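Local atomic coordinates of glutamate--tRNA ligase (Methanothermobacter thermautotrophicus, PDB entry 3AII), a protein that attaches glutamate to tRNA in a two-step reaction, first activating the amino acid with ATP and then passing it to the acceptor end. Residues 111-122 and 368-378. Numbering follows the deposited sequence.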
ATOM      1  N   ILE A 111      -0.364   2.025  -0.159  1.00 29.14           N
ATOM      2  CA  ILE A 111      -1.596   2.580   0.399  1.00 24.61           C
ATOM      3  C   ILE A 111      -2.404   3.439  -0.570  1.00 25.40           C
ATOM      4  O   ILE A 111      -3.638   3.392  -0.578  1.00 25.48           O
ATOM      5  CB  ILE A 111      -1.319   3.364   1.715  1.00 38.04           C
ATOM      6  CG1 ILE A 111      -1.225   2.395   2.884  1.00 42.27           C
ATOM      7  CG2 ILE A 111      -2.430   4.361   1.990  1.00 38.98           C
ATOM      8  CD1 ILE A 111      -2.556   1.783   3.257  1.00 39.86           C
ATOM      9  N   GLY A 112      -1.713   4.212  -1.405  1.00 31.32           N
ATOM     10  CA  GLY A 112      -2.374   4.984  -2.441  1.00 35.70           C
ATOM     11  C   GLY A 112      -3.181   4.104  -3.381  1.00 32.13           C
ATOM     12  O   GLY A 112      -4.326   4.407  -3.708  1.00 30.00           O
ATOM     13  N   HIS A 113      -2.596   2.990  -3.808  1.00 22.81           N
ATOM     14  CA  HIS A 113      -3.333   2.054  -4.650  1.00 21.16           C
ATOM     15  C   HIS A 113      -4.558   1.559  -3.925  1.00 23.09           C
ATOM     16  O   HIS A 113      -5.620   1.434  -4.502  1.00 20.06           O
ATOM     17  CB  HIS A 113      -2.496   0.825  -4.986  1.00 25.18           C
ATOM     18  CG  HIS A 113      -1.365   1.090  -5.918  1.00 22.90           C
ATOM     19  ND1 HIS A 113      -0.047   1.021  -5.527  1.00 28.51           N
ATOM     20  CD2 HIS A 113      -1.353   1.391  -7.242  1.00 26.68           C
ATOM     21  CE1 HIS A 113       0.732   1.283  -6.563  1.00 47.75           C
ATOM     22  NE2 HIS A 113      -0.034   1.506  -7.616  1.00 28.54           N
ATOM     23  N   ALA A 114      -4.399   1.236  -2.647  1.00 21.88           N
ATOM     24  CA  ALA A 114      -5.493   0.639  -1.905  1.00 23.29           C
ATOM     25  C   ALA A 114      -6.759   1.487  -1.968  1.00 22.90           C
ATOM     26  O   ALA A 114      -7.860   0.950  -2.080  1.00 25.21           O
ATOM     27  CB  ALA A 114      -5.078   0.373  -0.446  1.00 27.54           C
ATOM     28  N   ARG A 115      -6.610   2.808  -1.895  1.00 18.76           N
ATOM     29  CA  ARG A 115      -7.756   3.702  -1.992  1.00 21.38           C
ATOM     30  C   ARG A 115      -8.557   3.541  -3.297  1.00 20.88           C
ATOM     31  O   ARG A 115      -9.776   3.371  -3.257  1.00 22.47           O
ATOM     32  CB  ARG A 115      -7.309   5.153  -1.819  1.00 33.09           C
ATOM     33  CG  ARG A 115      -8.462   6.104  -1.667  1.00 32.11           C
ATOM     34  CD  ARG A 115      -8.000   7.511  -1.341  1.00 38.60           C
ATOM     35  NE  ARG A 115      -9.138   8.422  -1.296  1.00 48.83           N
ATOM     36  CZ  ARG A 115      -9.042   9.742  -1.397  1.00 45.72           C
ATOM     37  NH1 ARG A 115      -7.855  10.307  -1.550  1.00 41.39           N
ATOM     38  NH2 ARG A 115     -10.135  10.492  -1.348  1.00 43.45           N
ATOM     39  N   ALA A 116      -7.884   3.601  -4.445  1.00 22.10           N
ATOM     40  CA  ALA A 116      -8.569   3.410  -5.730  1.00 20.10           C
ATOM     41  C   ALA A 116      -9.219   2.036  -5.809  1.00 16.70           C
ATOM     42  O   ALA A 116     -10.337   1.881  -6.304  1.00 18.32           O
ATOM     43  CB  ALA A 116      -7.599   3.597  -6.894  1.00 19.22           C
ATOM     44  N   ALA A 117      -8.508   1.028  -5.325  1.00 21.11           N
ATOM     45  CA  ALA A 117      -9.015  -0.341  -5.395  1.00 16.24           C
ATOM     46  C   ALA A 117     -10.268  -0.500  -4.545  1.00 16.76           C
ATOM     47  O   ALA A 117     -11.282  -1.039  -4.990  1.00 20.44           O
ATOM     48  CB  ALA A 117      -7.947  -1.316  -4.946  1.00 16.12           C
ATOM     49  N   ILE A 118     -10.190  -0.010  -3.314  1.00 18.87           N
ATOM     50  CA  ILE A 118     -11.316  -0.108  -2.390  1.00 19.82           C
ATOM     51  C   ILE A 118     -12.535   0.673  -2.889  1.00 14.87           C
ATOM     52  O   ILE A 118     -13.646   0.154  -2.904  1.00 19.52           O
ATOM     53  CB  ILE A 118     -10.908   0.360  -0.984  1.00 20.32           C
ATOM     54  CG1 ILE A 118      -9.945  -0.655  -0.357  1.00 24.12           C
ATOM     55  CG2 ILE A 118     -12.144   0.534  -0.095  1.00 21.12           C
ATOM     56  CD1 ILE A 118      -9.070  -0.078   0.703  1.00 29.74           C
ATOM     57  N   LEU A 119     -12.328   1.916  -3.313  1.00 20.15           N
ATOM     58  CA  LEU A 119     -13.454   2.734  -3.739  1.00 18.85           C
ATOM     59  C   LEU A 119     -14.148   2.123  -4.954  1.00 18.52           C
ATOM     60  O   LEU A 119     -15.371   2.026  -5.005  1.00 20.50           O
ATOM     61  CB  LEU A 119     -13.009   4.175  -4.023  1.00 19.61           C
ATOM     62  CG  LEU A 119     -12.565   4.929  -2.773  1.00 25.12           C
ATOM     63  CD1 LEU A 119     -11.967   6.283  -3.134  1.00 33.47           C
ATOM     64  CD2 LEU A 119     -13.740   5.079  -1.819  1.00 31.17           C
ATOM     65  N   ASN A 120     -13.363   1.687  -5.930  1.00 17.98           N
ATOM     66  CA  ASN A 120     -13.955   1.097  -7.114  1.00 17.30           C
ATOM     67  C   ASN A 120     -14.668  -0.202  -6.807  1.00 17.26           C
ATOM     68  O   ASN A 120     -15.743  -0.485  -7.348  1.00 20.57           O
ATOM     69  CB  ASN A 120     -12.898   0.912  -8.199  1.00 18.54           C
ATOM     70  CG  ASN A 120     -12.616   2.194  -8.929  1.00 19.74           C
ATOM     71  OD1 ASN A 120     -13.396   2.613  -9.783  1.00 20.63           O
ATOM     72  ND2 ASN A 120     -11.512   2.842  -8.589  1.00 20.74           N
ATOM     73  N   HIS A 121     -14.079  -0.987  -5.915  1.00 16.28           N
ATOM     74  CA  HIS A 121     -14.719  -2.216  -5.472  1.00 16.92           C
ATOM     75  C   HIS A 121     -16.021  -1.922  -4.716  1.00 19.41           C
ATOM     76  O   HIS A 121     -17.049  -2.533  -4.986  1.00 20.50           O
ATOM     77  CB  HIS A 121     -13.756  -3.033  -4.626  1.00 19.00           C
ATOM     78  CG  HIS A 121     -14.387  -4.219  -3.970  1.00 19.82           C
ATOM     79  ND1 HIS A 121     -14.990  -5.233  -4.683  1.00 22.92           N
ATOM     80  CD2 HIS A 121     -14.504  -4.554  -2.663  1.00 18.71           C
ATOM     81  CE1 HIS A 121     -15.453  -6.144  -3.843  1.00 20.15           C
ATOM     82  NE2 HIS A 121     -15.172  -5.753  -2.610  1.00 28.25           N
ATOM     83  N   GLU A 122     -15.980  -0.960  -3.796  1.00 20.53           N
ATOM     84  CA  GLU A 122     -17.188  -0.554  -3.071  1.00 25.19           C
ATOM     85  C   GLU A 122     -18.317  -0.040  -3.972  1.00 24.85           C
ATOM     86  O   GLU A 122     -19.484  -0.322  -3.719  1.00 21.93           O
ATOM     87  CB  GLU A 122     -16.864   0.486  -1.989  1.00 18.41           C
ATOM     88  CG  GLU A 122     -15.990  -0.021  -0.844  1.00 24.04           C
ATOM     89  CD  GLU A 122     -16.720  -0.983   0.090  1.00 34.94           C
ATOM     90  OE1 GLU A 122     -17.967  -0.945   0.163  1.00 33.66           O
ATOM     91  OE2 GLU A 122     -16.035  -1.784   0.756  1.00 35.20           O
ATOM     92  N   ILE A 368      -7.757  -0.734   6.655  1.00 18.50           N
ATOM     93  CA  ILE A 368      -7.524   0.028   5.432  1.00 21.30           C
ATOM     94  C   ILE A 368      -8.834   0.309   4.711  1.00 19.00           C
ATOM     95  O   ILE A 368      -9.087   1.440   4.268  1.00 20.50           O
ATOM     96  CB  ILE A 368      -6.571  -0.725   4.490  1.00 18.08           C
ATOM     97  CG1 ILE A 368      -5.226  -0.951   5.175  1.00 17.48           C
ATOM     98  CG2 ILE A 368      -6.382   0.051   3.198  1.00 20.46           C
ATOM     99  CD1 ILE A 368      -4.608   0.302   5.726  1.00 30.00           C
ATOM    100  N   ARG A 369      -9.671  -0.715   4.594  1.00 20.48           N
ATOM    101  CA  ARG A 369     -10.952  -0.547   3.924  0.56 22.83           C
ATOM    102  C   ARG A 369     -11.792   0.496   4.647  1.00 24.84           C
ATOM    103  O   ARG A 369     -12.373   1.371   4.014  1.00 24.31           O
ATOM    104  CB  ARG A 369     -11.718  -1.870   3.815  0.56 20.75           C
ATOM    105  CG  ARG A 369     -13.046  -1.729   3.070  0.56 23.85           C
ATOM    106  CD  ARG A 369     -13.735  -3.070   2.859  0.56 23.45           C
ATOM    107  NE  ARG A 369     -12.983  -3.964   1.981  0.56 32.67           N
ATOM    108  CZ  ARG A 369     -13.104  -4.003   0.655  0.56 25.15           C
ATOM    109  NH1 ARG A 369     -12.379  -4.858  -0.043  0.56 21.01           N
ATOM    110  NH2 ARG A 369     -13.944  -3.188   0.020  0.56 20.28           N
ATOM    111  N   LYS A 370     -11.836   0.416   5.973  1.00 22.36           N
ATOM    112  CA  LYS A 370     -12.652   1.348   6.748  1.00 25.81           C
ATOM    113  C   LYS A 370     -12.178   2.788   6.578  1.00 25.25           C
ATOM    114  O   LYS A 370     -12.992   3.702   6.431  1.00 27.66           O
ATOM    115  CB  LYS A 370     -12.691   0.960   8.233  1.00 27.67           C
ATOM    116  CG  LYS A 370     -13.475   1.951   9.080  1.00 40.15           C
ATOM    117  CD  LYS A 370     -13.881   1.388  10.430  1.00 53.45           C
ATOM    118  CE  LYS A 370     -14.619   2.453  11.245  1.00 44.25           C
ATOM    119  NZ  LYS A 370     -15.237   1.912  12.488  1.00 53.26           N
ATOM    120  N   LEU A 371     -10.864   2.980   6.578  1.00 23.10           N
ATOM    121  CA  LEU A 371     -10.275   4.302   6.393  1.00 22.13           C
ATOM    122  C   LEU A 371     -10.714   4.888   5.059  1.00 27.51           C
ATOM    123  O   LEU A 371     -11.253   5.997   4.996  1.00 26.32           O
ATOM    124  CB  LEU A 371      -8.753   4.215   6.420  1.00 25.60           C
ATOM    125  CG  LEU A 371      -8.052   5.544   6.115  1.00 39.47           C
ATOM    126  CD1 LEU A 371      -8.360   6.568   7.198  1.00 41.65           C
ATOM    127  CD2 LEU A 371      -6.556   5.353   5.965  1.00 36.02           C
ATOM    128  N   MET A 372     -10.493   4.134   3.990  1.00 23.75           N
ATOM    129  CA  MET A 372     -10.811   4.633   2.654  1.00 20.45           C
ATOM    130  C   MET A 372     -12.292   4.901   2.447  1.00 21.90           C
ATOM    131  O   MET A 372     -12.662   5.843   1.743  1.00 29.09           O
ATOM    132  CB  MET A 372     -10.287   3.680   1.577  1.00 23.05           C
ATOM    133  CG  MET A 372      -8.779   3.479   1.648  1.00 23.63           C
ATOM    134  SD  MET A 372      -7.889   5.041   1.751  1.00 28.74           S
ATOM    135  CE  MET A 372      -6.198   4.482   1.577  1.00 31.42           C
ATOM    136  N   VAL A 373     -13.135   4.069   3.036  1.00 22.23           N
ATOM    137  CA  VAL A 373     -14.577   4.250   2.920  1.00 30.18           C
ATOM    138  C   VAL A 373     -15.027   5.524   3.629  1.00 38.60           C
ATOM    139  O   VAL A 373     -15.822   6.292   3.087  1.00 39.37           O
ATOM    140  CB  VAL A 373     -15.351   3.046   3.483  1.00 29.62           C
ATOM    141  CG1 VAL A 373     -16.822   3.395   3.670  1.00 34.53           C
ATOM    142  CG2 VAL A 373     -15.199   1.840   2.551  1.00 32.87           C
ATOM    143  N   GLU A 374     -14.520   5.750   4.837  1.00 34.10           N
ATOM    144  CA  GLU A 374     -14.946   6.914   5.610  1.00 35.38           C
ATOM    145  C   GLU A 374     -14.423   8.228   5.024  1.00 35.21           C
ATOM    146  O   GLU A 374     -15.055   9.269   5.170  1.00 41.47           O
ATOM    147  CB  GLU A 374     -14.609   6.765   7.104  1.00 32.35           C
ATOM    148  CG  GLU A 374     -13.181   7.093   7.504  1.00 41.54           C
ATOM    149  CD  GLU A 374     -12.903   6.796   8.979  1.00 63.31           C
ATOM    150  OE1 GLU A 374     -13.779   6.211   9.656  1.00 53.10           O
ATOM    151  OE2 GLU A 374     -11.805   7.141   9.463  1.00 49.13           O
ATOM    152  N   ILE A 375     -13.275   8.176   4.357  1.00 32.27           N
ATOM    153  CA  ILE A 375     -12.786   9.335   3.607  1.00 38.17           C
ATOM    154  C   ILE A 375     -13.615   9.564   2.338  1.00 45.34           C
ATOM    155  O   ILE A 375     -13.860  10.705   1.945  1.00 53.99           O
ATOM    156  CB  ILE A 375     -11.297   9.197   3.240  1.00 38.07           C
ATOM    157  CG1 ILE A 375     -10.433   9.285   4.499  1.00 40.28           C
ATOM    158  CG2 ILE A 375     -10.889  10.274   2.241  1.00 52.86           C
ATOM    159  CD1 ILE A 375      -8.964   9.022   4.252  1.00 35.08           C
ATOM    160  N   GLY A 376     -14.045   8.477   1.700  1.00 34.28           N
ATOM    161  CA  GLY A 376     -14.904   8.556   0.528  1.00 41.81           C
ATOM    162  C   GLY A 376     -14.289   9.259  -0.672  1.00 28.69           C
ATOM    163  O   GLY A 376     -13.067   9.398  -0.766  1.00 32.25           O
ATOM    164  N   VAL A 377     -15.142   9.703  -1.593  1.00 31.42           N
ATOM    165  CA  VAL A 377     -14.679  10.358  -2.816  1.00 36.38           C
ATOM    166  C   VAL A 377     -14.610  11.877  -2.654  1.00 50.30           C
ATOM    167  O   VAL A 377     -14.908  12.636  -3.582  1.00 42.52           O
ATOM    168  CB  VAL A 377     -15.556   9.984  -4.028  1.00 42.40           C
ATOM    169  CG1 VAL A 377     -15.398   8.507  -4.351  1.00 42.79           C
ATOM    170  CG2 VAL A 377     -17.012  10.314  -3.755  1.00 37.39           C
ATOM    171  N   LYS A 378     -14.197  12.304  -1.465  1.00 38.06           N
ATOM    172  CA  LYS A 378     -14.059  13.719  -1.141  1.00 41.12           C
ATOM    173  C   LYS A 378     -13.299  14.482  -2.224  1.00 40.39           C
ATOM    174  O   LYS A 378     -12.176  14.119  -2.585  1.00 36.27           O
ATOM    175  CB  LYS A 378     -13.350  13.869   0.211  1.00 48.26           C
ATOM    176  CG  LYS A 378     -13.133  15.304   0.656  1.00 49.20           C
ATOM    177  CD  LYS A 378     -12.483  15.354   2.025  1.00 51.50           C
ATOM    178  CE  LYS A 378     -12.200  16.787   2.445  1.00 65.88           C
ATOM    179  NZ  LYS A 378     -11.707  16.858   3.846  1.00 58.29           N
TER
HETATM  180  O   HOH W   1     -11.354   7.596   0.145  1.00 32.20           O
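Arg115 runs across Met372 and reaches the turn at Gly376, where helix 365-375 ends. Its CG stands anti to the backbone N (chi1 -170°) and the chain stays extended as far as NE, which carries the guanidinium past the thioether to that helix end. Arg115 CB lies 3.6 Å from Met372 SD, CG packs on the same sulfur, and CD passes it more loosely. Arg115 NE donates to a water, 2.8 Å away, that in turn donates to Met372 O and Gly376 O. NH1 turns to Gly321 O, outside the two helices. Arg115 NH2 bonds Gly376 O at 3.2 Å, almost straight (N-H...O 171°) and in the guanidinium plane, while Ile375 CG2 lies over one face of the group. Cutting Arg115 back to alanine would probably leave the water held by the two carbonyls alone, and Gly376 O without its guanidinium donor.

The bend in the Met372 chain turns its CE toward Ile111, 3.8 Å from Ile111 CG2. Ile118 is a knob in the hole formed by Ile368, Arg369, Met372 and Val373; Ile118 CD1 meets Ile368 CG2 and Met372 CG, each at 3.7 Å. At the far end, in the conformer given, Arg369 NH2 forms a salt bridge with Glu122 OE2 (2.6 Å), approaching from the anti side and out of the carboxylate plane, and also meets the edge of the His121 ring. Arg125 takes the other carboxylate oxygen.

The short axes cross at -71°, 9.4 Å apart, packing the helix that starts in the predicted HIGH motif, a class I synthetase signature, against a later helix of the catalytic domain. Beside the apolar middle of Ile118, Ile368 and Met372, the carbonyls closing the later helix are thus satisfied from the HIGH-motif helix: Gly376 O by guanidinium and water, Met372 O by the water.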